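Local coordinates for protein nitrate reductase (Ulva prolifera, PDB 5YLY) that catalyses the first step of nitrate assimilation, probably passing electrons from NADH to nitrate by way of the FAD in its cytochrome b5 reductase domain, at residues E84-A89 and G120-Q125; V162-M167 and A251-E256; R195-N200 and D246-A251. One frame throughout, in Å; residues are numbered along the deposited sequence. Where two conformers were deposited one is given.

Contact 1 of 3, residues E84-A89 and G120-Q125; sequences EVVMRA and GGKFSQ. With FAD (flavin-adenine dinucleotide), chain C.
Glu84 and Lys122 meet tip to tip in a salt bridge, with Lys122 NZ 2.8 Å from Glu84 OE2 and approaching on the syn side of that oxygen. The lysine reaches it by bends at chi2 and chi3, whereas the glutamate chain stays extended. Apolar packing comes next along the same strand face. Val86 CG1, anti to the backbone N (chi1 -175°), lies 3.6 Å from Phe123 CD1. Arg88 continues the series: its CG is 3.5 Å from Phe123 CB, and the two side chains slide past each other in opposite directions. The ring also approaches a backbone carbonyl, obliquely, with Phe123 CE1 3.3 Å from Val86 O.

The remaining interactions are polar and centred on the FAD pyrophosphate. Arg88 NE is 2.8 Å from FAD O1P in a weak, bent hydrogen bond, and NE and NH2 make further weak bonds to O2A. Arg88 NH1 donates to Met87 O, which lies close to the guanidinium plane and helps to set its rotation. From the other segment, Phe123 N gives a 2.8 Å bond to the same O1P, Lys122 N a straight one (169°) to O1A at 2.9 Å, and Ser124 N and OG both grip O2P. These N-H groups open a helix, whose dipole would be expected to favour the phosphate charge. The Arg88 and Gly121-Ser124 sequences match the RxYT and GxxS flavin-binding motifs of this reductase family.

Strand 85-90 borders the six-stranded antiparallel sheet, bonded to strand 69-75; helix 122-129 starts against the face to which Val86 and Arg88 point, its N-terminus directed at the pyrophosphate.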
# COMPACT_ATOMS: atom_id res chain seq x y z
N GLU A 84 -25.14 7.14 -9.31
CA GLU A 84 -24.53 5.98 -8.68
C GLU A 84 -23.37 6.47 -7.84
O GLU A 84 -22.56 7.26 -8.32
CB GLU A 84 -24.02 5.00 -9.76
CG GLU A 84 -23.47 3.69 -9.22
CD GLU A 84 -22.79 2.77 -10.22
OE1 GLU A 84 -22.80 3.09 -11.44
OE2 GLU A 84 -22.25 1.73 -9.79
N VAL A 85 -23.29 6.00 -6.59
CA VAL A 85 -22.17 6.35 -5.70
C VAL A 85 -21.18 5.19 -5.80
O VAL A 85 -21.58 4.03 -5.62
CB VAL A 85 -22.63 6.60 -4.24
CG1 VAL A 85 -21.47 7.06 -3.37
CG2 VAL A 85 -23.77 7.61 -4.17
N VAL A 86 -19.90 5.48 -6.13
CA VAL A 86 -18.86 4.46 -6.29
C VAL A 86 -17.78 4.81 -5.28
O VAL A 86 -17.38 5.97 -5.20
CB VAL A 86 -18.29 4.41 -7.75
CG1 VAL A 86 -17.30 3.26 -7.93
CG2 VAL A 86 -19.42 4.32 -8.78
N MET A 87 -17.34 3.81 -4.52
CA MET A 87 -16.38 3.97 -3.42
C MET A 87 -15.31 2.87 -3.48
O MET A 87 -15.66 1.71 -3.74
CB MET A 87 -17.21 3.89 -2.11
CG MET A 87 -16.42 3.85 -0.79
SD MET A 87 -17.51 3.09 0.48
CE MET A 87 -17.17 1.37 0.22
N ARG A 88 -14.03 3.23 -3.18
CA ARG A 88 -12.92 2.29 -3.11
C ARG A 88 -11.96 2.74 -2.02
O ARG A 88 -11.89 3.95 -1.74
CB ARG A 88 -12.15 2.15 -4.45
CG ARG A 88 -12.97 1.62 -5.63
CD ARG A 88 -13.37 0.16 -5.51
NE ARG A 88 -14.04 -0.31 -6.73
CZ ARG A 88 -15.36 -0.35 -6.93
NH1 ARG A 88 -16.20 0.07 -5.99
NH2 ARG A 88 -15.84 -0.79 -8.08
N ALA A 89 -11.20 1.79 -1.45
CA ALA A 89 -10.17 2.06 -0.46
C ALA A 89 -8.87 2.51 -1.13
O ALA A 89 -8.52 1.98 -2.17
CB ALA A 89 -9.89 0.80 0.34
N GLY A 120 -13.12 -2.52 -17.97
CA GLY A 120 -12.08 -1.92 -17.14
C GLY A 120 -12.52 -1.82 -15.69
O GLY A 120 -13.49 -2.46 -15.29
N GLY A 121 -11.82 -0.99 -14.93
CA GLY A 121 -12.11 -0.74 -13.52
C GLY A 121 -12.99 0.48 -13.38
O GLY A 121 -12.68 1.53 -13.95
N LYS A 122 -14.10 0.35 -12.63
CA LYS A 122 -15.08 1.42 -12.46
C LYS A 122 -14.51 2.73 -11.85
O LYS A 122 -14.58 3.78 -12.49
CB LYS A 122 -16.29 0.92 -11.67
CG LYS A 122 -17.49 1.87 -11.68
CD LYS A 122 -18.83 1.14 -11.60
CE LYS A 122 -19.13 0.52 -10.26
NZ LYS A 122 -20.39 -0.30 -10.31
N PHE A 123 -13.99 2.67 -10.62
CA PHE A 123 -13.53 3.86 -9.91
C PHE A 123 -12.19 4.40 -10.41
O PHE A 123 -12.04 5.64 -10.43
CB PHE A 123 -13.52 3.62 -8.41
CG PHE A 123 -13.59 4.91 -7.63
CD1 PHE A 123 -14.73 5.72 -7.70
CD2 PHE A 123 -12.50 5.36 -6.88
CE1 PHE A 123 -14.78 6.94 -7.01
CE2 PHE A 123 -12.57 6.55 -6.17
CZ PHE A 123 -13.72 7.33 -6.22
N SER A 124 -11.23 3.54 -10.81
CA SER A 124 -9.97 4.08 -11.35
C SER A 124 -10.22 4.91 -12.64
O SER A 124 -9.57 5.94 -12.82
CB SER A 124 -8.91 3.00 -11.55
OG SER A 124 -9.37 1.99 -12.44
N GLN A 125 -11.21 4.52 -13.48
CA GLN A 125 -11.54 5.31 -14.68
C GLN A 125 -12.30 6.59 -14.26
O GLN A 125 -12.09 7.64 -14.86
CB GLN A 125 -12.33 4.50 -15.72
CG GLN A 125 -11.53 3.37 -16.31
CD GLN A 125 -12.37 2.52 -17.23
OE1 GLN A 125 -12.39 2.73 -18.44
NE2 GLN A 125 -13.06 1.52 -16.69
PA FAD C . -13.19 -2.57 -10.22
O1A FAD C . -14.33 -2.07 -11.03
O2A FAD C . -13.49 -2.71 -8.74
O5B FAD C . -12.68 -3.96 -10.88
C5B FAD C . -12.36 -5.08 -10.03
C4B FAD C . -11.03 -5.68 -10.44
O4B FAD C . -11.05 -6.05 -11.84
C3B FAD C . -9.82 -4.77 -10.31
O3B FAD C . -9.38 -4.66 -8.96
C2B FAD C . -8.81 -5.47 -11.22
O2B FAD C . -8.09 -6.49 -10.55
C1B FAD C . -9.71 -6.07 -12.32
N9A FAD C . -9.65 -5.37 -13.61
C8A FAD C . -10.63 -4.59 -14.16
N7A FAD C . -10.30 -4.05 -15.31
C5A FAD C . -9.01 -4.49 -15.52
C6A FAD C . -8.06 -4.23 -16.54
N6A FAD C . -8.22 -3.28 -17.46
N1A FAD C . -6.87 -4.86 -16.47
C2A FAD C . -6.62 -5.66 -15.43
N3A FAD C . -7.41 -5.95 -14.38
C4A FAD C . -8.60 -5.32 -14.49
N1 FAD C . -5.39 0.97 -5.68
C2 FAD C . -4.54 1.89 -6.23
O2 FAD C . -4.48 2.02 -7.46
N3 FAD C . -3.75 2.69 -5.39
C4 FAD C . -3.72 2.63 -4.00
O4 FAD C . -3.06 3.43 -3.36
C4X FAD C . -4.60 1.62 -3.43
N5 FAD C . -4.61 1.48 -2.12
C5X FAD C . -5.43 0.48 -1.58
C6 FAD C . -5.43 0.29 -0.19
C7 FAD C . -6.23 -0.68 0.40
C7M FAD C . -6.16 -0.87 1.90
C8 FAD C . -7.06 -1.50 -0.41
C8M FAD C . -7.98 -2.54 0.21
C9 FAD C . -7.05 -1.33 -1.79
C9A FAD C . -6.25 -0.34 -2.38
N10 FAD C . -6.24 -0.11 -3.80
C10 FAD C . -5.41 0.84 -4.36
C1' FAD C . -7.20 -0.78 -4.69
C2' FAD C . -8.50 0.01 -4.87
O2' FAD C . -9.30 -0.07 -3.69
C3' FAD C . -9.33 -0.46 -6.06
O3' FAD C . -9.66 -1.84 -5.90
C4' FAD C . -8.68 -0.21 -7.42
O4' FAD C . -8.54 1.20 -7.61
C5' FAD C . -9.46 -0.79 -8.59
O5' FAD C . -10.84 -0.40 -8.45
P FAD C . -11.76 -0.12 -9.75
O1P FAD C . -13.07 0.41 -9.30
O2P FAD C . -11.00 0.68 -10.77
O3P FAD C . -11.93 -1.59 -10.32

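Contact 2 of 3, residues V162-M167 and A251-E256; sequences VKRINM and ALFRYE
Arg164 lies flat on Phe253, and the torsions of the arginine account for it. Its chain runs across the ring so that CD sits over the centre of one face, 3.7 Å from the centroid; a bend at chi3 (-42°) then places NE over the ring as well. The guanidinium follows nearly parallel, its plane 20° from that of the ring and the two centres 4.3 Å apart, a combined CH-pi and cation-pi stack. Phe253 CB lies beneath the middle of the guanidinium. Glu256 comes from the opposite face, forming a fairly long salt bridge between Arg164 NH1 and Glu256 OE2 at 3.6 Å, while Arg164 NE is held by Thr259 OG1 beyond the two segments. Two conformers were modelled for Arg164, and this account holds for one of them.

Asn166 uses its amide to read the backbone of Phe253. Its OD1 accepts from Phe253 N at 2.8 Å, with the donor slightly tilted from the carbonyl plane. Its ND2 donates to Phe253 O, also at 2.8 Å, almost straight (169°) and onto a lone pair; the bond lies in the plane of both groups. Gripped at both ends, the amide cannot easily flip, and Ser261 OG gives ND2 a second partner. Leu252 CB packs against Asn166 OD1 at 3.4 Å.

Strand 164-170 is central in the parallel sheet, and residues 252-256 belong to the connection from helix 245-251 to its neighbour, strand 259-264. Such a helix-to-strand return at the N-terminal ends of the strands is characteristic of the Rossmann-like NAD-binding domain of this reductase family.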
# COMPACT_ATOMS: atom_id res chain seq x y z
N VAL A 162 7.69 -4.55 18.36
CA VAL A 162 8.05 -5.20 17.10
C VAL A 162 9.46 -4.73 16.74
O VAL A 162 9.80 -3.58 16.99
CB VAL A 162 6.97 -4.96 16.00
CG1 VAL A 162 6.80 -3.46 15.66
CG2 VAL A 162 7.25 -5.78 14.74
N LYS A 163 10.27 -5.65 16.23
CA LYS A 163 11.66 -5.37 15.83
C LYS A 163 11.88 -5.59 14.33
O LYS A 163 12.80 -5.00 13.74
CB LYS A 163 12.61 -6.32 16.57
CG LYS A 163 12.57 -6.20 18.09
CD LYS A 163 13.67 -7.04 18.76
CE LYS A 163 14.97 -6.27 18.96
NZ LYS A 163 16.09 -7.15 19.39
N ARG A 164 11.07 -6.50 13.74
CA ARG A 164 11.17 -6.89 12.33
C ARG A 164 9.80 -7.04 11.69
O ARG A 164 8.88 -7.61 12.30
CB ARG A 164 11.97 -8.20 12.20
CG ARG A 164 13.40 -8.13 12.77
CD ARG A 164 14.22 -9.38 12.52
NE ARG A 164 13.44 -10.59 12.74
CZ ARG A 164 13.87 -11.83 12.50
NH1 ARG A 164 13.08 -12.86 12.71
NH2 ARG A 164 15.11 -12.03 12.06
N ILE A 165 9.65 -6.49 10.47
CA ILE A 165 8.36 -6.58 9.79
C ILE A 165 8.56 -7.11 8.40
O ILE A 165 9.25 -6.47 7.59
CB ILE A 165 7.58 -5.22 9.74
CG1 ILE A 165 7.35 -4.63 11.16
CG2 ILE A 165 6.25 -5.39 8.96
CD1 ILE A 165 6.64 -3.24 11.20
N ASN A 166 7.89 -8.24 8.09
CA ASN A 166 7.82 -8.77 6.74
C ASN A 166 6.64 -8.10 6.07
O ASN A 166 5.60 -7.93 6.71
CB ASN A 166 7.54 -10.28 6.77
CG ASN A 166 8.73 -11.11 7.09
OD1 ASN A 166 9.87 -10.72 6.85
ND2 ASN A 166 8.47 -12.32 7.62
N MET A 167 6.75 -7.79 4.79
CA MET A 167 5.66 -7.21 4.04
C MET A 167 5.48 -7.97 2.75
O MET A 167 6.45 -8.18 2.01
CB MET A 167 5.95 -5.73 3.72
CG MET A 167 6.18 -4.90 4.95
SD MET A 167 6.56 -3.23 4.48
CE MET A 167 6.47 -2.50 6.05
N ALA A 251 13.41 -14.19 0.66
CA ALA A 251 13.05 -12.78 0.78
C ALA A 251 12.67 -12.28 2.14
O ALA A 251 12.77 -11.08 2.37
CB ALA A 251 11.89 -12.49 -0.18
N LEU A 252 12.16 -13.15 3.03
CA LEU A 252 11.60 -12.70 4.31
C LEU A 252 12.26 -13.24 5.56
O LEU A 252 12.98 -14.24 5.51
CB LEU A 252 10.09 -13.06 4.33
CG LEU A 252 9.25 -12.58 3.11
CD1 LEU A 252 7.87 -13.16 3.17
CD2 LEU A 252 9.18 -11.00 3.04
N PHE A 253 11.96 -12.62 6.71
CA PHE A 253 12.44 -13.11 8.01
C PHE A 253 11.58 -14.31 8.45
O PHE A 253 10.37 -14.32 8.22
CB PHE A 253 12.28 -12.02 9.10
CG PHE A 253 13.10 -10.76 8.93
CD1 PHE A 253 14.49 -10.81 8.93
CD2 PHE A 253 12.47 -9.53 8.84
CE1 PHE A 253 15.24 -9.64 8.81
CE2 PHE A 253 13.23 -8.35 8.74
CZ PHE A 253 14.61 -8.42 8.72
N ARG A 254 12.20 -15.27 9.15
CA ARG A 254 11.45 -16.37 9.76
C ARG A 254 10.83 -15.80 11.03
O ARG A 254 11.32 -14.78 11.53
CB ARG A 254 12.38 -17.54 10.12
CG ARG A 254 12.89 -18.30 8.90
CD ARG A 254 13.40 -19.69 9.24
NE ARG A 254 12.35 -20.68 9.48
CZ ARG A 254 11.70 -21.36 8.53
NH1 ARG A 254 10.75 -22.23 8.87
NH2 ARG A 254 11.98 -21.16 7.25
N TYR A 255 9.78 -16.43 11.56
CA TYR A 255 9.20 -15.94 12.81
C TYR A 255 10.14 -16.15 14.02
O TYR A 255 10.77 -17.20 14.16
CB TYR A 255 7.81 -16.56 13.10
CG TYR A 255 7.30 -16.20 14.49
CD1 TYR A 255 6.86 -14.91 14.77
CD2 TYR A 255 7.37 -17.12 15.54
CE1 TYR A 255 6.46 -14.55 16.06
CE2 TYR A 255 6.98 -16.76 16.83
CZ TYR A 255 6.51 -15.48 17.08
OH TYR A 255 6.12 -15.13 18.35
N GLU A 256 10.19 -15.15 14.88
CA GLU A 256 10.86 -15.07 16.17
C GLU A 256 10.01 -14.07 16.94
O GLU A 256 9.46 -13.17 16.30
CB GLU A 256 12.28 -14.48 16.03
CG GLU A 256 13.39 -15.46 15.70
CD GLU A 256 14.70 -14.79 15.34
OE1 GLU A 256 15.13 -13.88 16.08
OE2 GLU A 256 15.29 -15.16 14.30

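Contact 3 of 3, residues R195-N200 and D246-A251; sequences RLLYAN and DMCERA
A helix laid against one face of a parallel sheet, as in Rossmann-like folds, brings Leu197 of strand 193-200 onto Met247, Cys248 and Ala251 of helix 245-251. The segment axes approach to 9.0 Å, with 144° between their N-to-C directions, so the helix runs back roughly against the strand. Leu197 carries the contact. Its CG is anti to the backbone N (chi1 174°), and chi2 (57°) directs CD1 to 3.9 Å from Met247 SD and 4.1 Å from Ala251 CB, while the CD2 branch faces Cys248 SG at 4.3 Å. The Leu197 and Met247 side chains cross at about a right angle.

As in any beta strand, successive side chains point to opposite faces; in this Rossmann-like layering Leu197 meets this helix, whereas Leu196 turns away to Leu174 and Met181 of helix 174-185 on the other face of the sheet. No direct hydrogen bond joins the two segments. At the C-terminal end of the helix, Ala251 O comes 3.4 Å from Arg195 CB, and the bent arginine chain passes CG and CD beside the same oxygen. A water bridges two carbonyls, 2.7 Å from Ala251 O and 3.1 Å from Leu196 O.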
# COMPACT_ATOMS: atom_id res chain seq x y z
N ARG A 195 11.43 -6.40 5.49
CA ARG A 195 11.66 -7.20 4.29
C ARG A 195 10.41 -7.11 3.46
O ARG A 195 9.33 -7.42 3.96
CB ARG A 195 11.97 -8.69 4.62
CG ARG A 195 13.33 -8.89 5.29
CD ARG A 195 14.49 -8.53 4.38
NE ARG A 195 15.78 -8.74 5.05
CZ ARG A 195 16.41 -7.84 5.81
NH1 ARG A 195 15.86 -6.64 6.04
NH2 ARG A 195 17.57 -8.15 6.38
N LEU A 196 10.53 -6.68 2.21
CA LEU A 196 9.37 -6.63 1.34
C LEU A 196 9.47 -7.65 0.23
O LEU A 196 10.52 -7.78 -0.43
CB LEU A 196 9.23 -5.20 0.74
CG LEU A 196 8.19 -5.03 -0.41
CD1 LEU A 196 6.75 -5.23 0.09
CD2 LEU A 196 8.34 -3.63 -1.06
N LEU A 197 8.36 -8.36 -0.01
CA LEU A 197 8.23 -9.29 -1.13
C LEU A 197 7.06 -8.75 -1.96
O LEU A 197 5.95 -8.62 -1.47
CB LEU A 197 8.03 -10.73 -0.64
CG LEU A 197 7.74 -11.80 -1.74
CD1 LEU A 197 8.85 -11.83 -2.81
CD2 LEU A 197 7.66 -13.18 -1.13
N TYR A 198 7.34 -8.35 -3.20
CA TYR A 198 6.31 -7.69 -4.01
C TYR A 198 6.05 -8.48 -5.27
O TYR A 198 6.94 -8.61 -6.11
CB TYR A 198 6.76 -6.23 -4.30
CG TYR A 198 5.78 -5.31 -4.99
CD1 TYR A 198 4.40 -5.55 -4.95
CD2 TYR A 198 6.22 -4.15 -5.65
CE1 TYR A 198 3.50 -4.70 -5.60
CE2 TYR A 198 5.32 -3.26 -6.24
CZ TYR A 198 3.96 -3.55 -6.23
OH TYR A 198 3.10 -2.71 -6.89
N ALA A 199 4.81 -8.98 -5.41
CA ALA A 199 4.41 -9.81 -6.56
C ALA A 199 3.52 -9.04 -7.54
O ALA A 199 2.63 -8.30 -7.12
CB ALA A 199 3.68 -11.05 -6.09
N ASN A 200 3.77 -9.21 -8.85
CA ASN A 200 2.96 -8.58 -9.90
C ASN A 200 2.89 -9.48 -11.09
O ASN A 200 3.72 -10.37 -11.22
CB ASN A 200 3.54 -7.23 -10.33
CG ASN A 200 3.45 -6.22 -9.24
OD1 ASN A 200 2.37 -5.71 -8.93
ND2 ASN A 200 4.55 -6.02 -8.54
N ASP A 246 10.10 -21.37 -0.87
CA ASP A 246 11.48 -21.01 -1.22
C ASP A 246 11.63 -19.50 -1.38
O ASP A 246 12.57 -18.92 -0.85
CB ASP A 246 11.92 -21.71 -2.51
CG ASP A 246 13.30 -22.33 -2.43
OD1 ASP A 246 14.28 -21.58 -2.22
OD2 ASP A 246 13.39 -23.58 -2.51
N MET A 247 10.69 -18.86 -2.10
CA MET A 247 10.72 -17.42 -2.29
C MET A 247 10.55 -16.67 -0.97
O MET A 247 11.27 -15.69 -0.74
CB MET A 247 9.67 -16.99 -3.30
CG MET A 247 9.90 -15.58 -3.82
SD MET A 247 8.54 -15.10 -4.92
CE MET A 247 8.65 -16.37 -6.18
N CYS A 248 9.62 -17.14 -0.11
CA CYS A 248 9.40 -16.52 1.21
C CYS A 248 10.64 -16.68 2.08
O CYS A 248 10.99 -15.74 2.79
CB CYS A 248 8.16 -17.11 1.89
SG CYS A 248 6.59 -16.67 1.09
N GLU A 249 11.32 -17.85 2.03
CA GLU A 249 12.53 -18.06 2.84
C GLU A 249 13.69 -17.20 2.35
O GLU A 249 14.51 -16.76 3.15
CB GLU A 249 12.92 -19.56 2.88
CG GLU A 249 11.96 -20.39 3.72
CD GLU A 249 12.13 -21.90 3.69
OE1 GLU A 249 12.69 -22.43 2.70
OE2 GLU A 249 11.66 -22.56 4.64
N ARG A 250 13.79 -16.99 1.03
CA ARG A 250 14.86 -16.15 0.49
C ARG A 250 14.65 -14.66 0.78
O ARG A 250 15.59 -13.96 1.13
CB ARG A 250 15.04 -16.36 -1.03
CG ARG A 250 15.64 -17.75 -1.36
CD ARG A 250 15.95 -17.94 -2.83
NE ARG A 250 14.76 -18.20 -3.64
CZ ARG A 250 14.15 -17.29 -4.41
NH1 ARG A 250 14.63 -16.06 -4.48
NH2 ARG A 250 13.07 -17.62 -5.10
N ALA A 251 13.41 -14.19 0.66
CA ALA A 251 13.05 -12.78 0.78
C ALA A 251 12.67 -12.28 2.14
O ALA A 251 12.77 -11.08 2.37
CB ALA A 251 11.89 -12.49 -0.18
O HOH W 1 13.14 -8.90 0.76

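Overall arrangement
Contact 1 lies in the FAD-binding domain, and contacts 2 and 3 in the parallel-sheet domain with the NAD-binding fold, on the opposite side of the chain's centre. Centre to centre, contact 1 is about 34 Å from contact 2 and 30 Å from contact 3, with no touch, and its residues all come earlier in the sequence. Contacts 2 and 3 are 11 Å apart between centres: strands 164-170 and 193-200 are sheet neighbours, and Ala251 belongs to both. Both segments of contact 3 fall between those of contact 2, apart from that shared residue. Contact 1 thus holds the flavin pyrophosphate, while the other pair joins helix 245-251 and its exit loop to the parallel sheet.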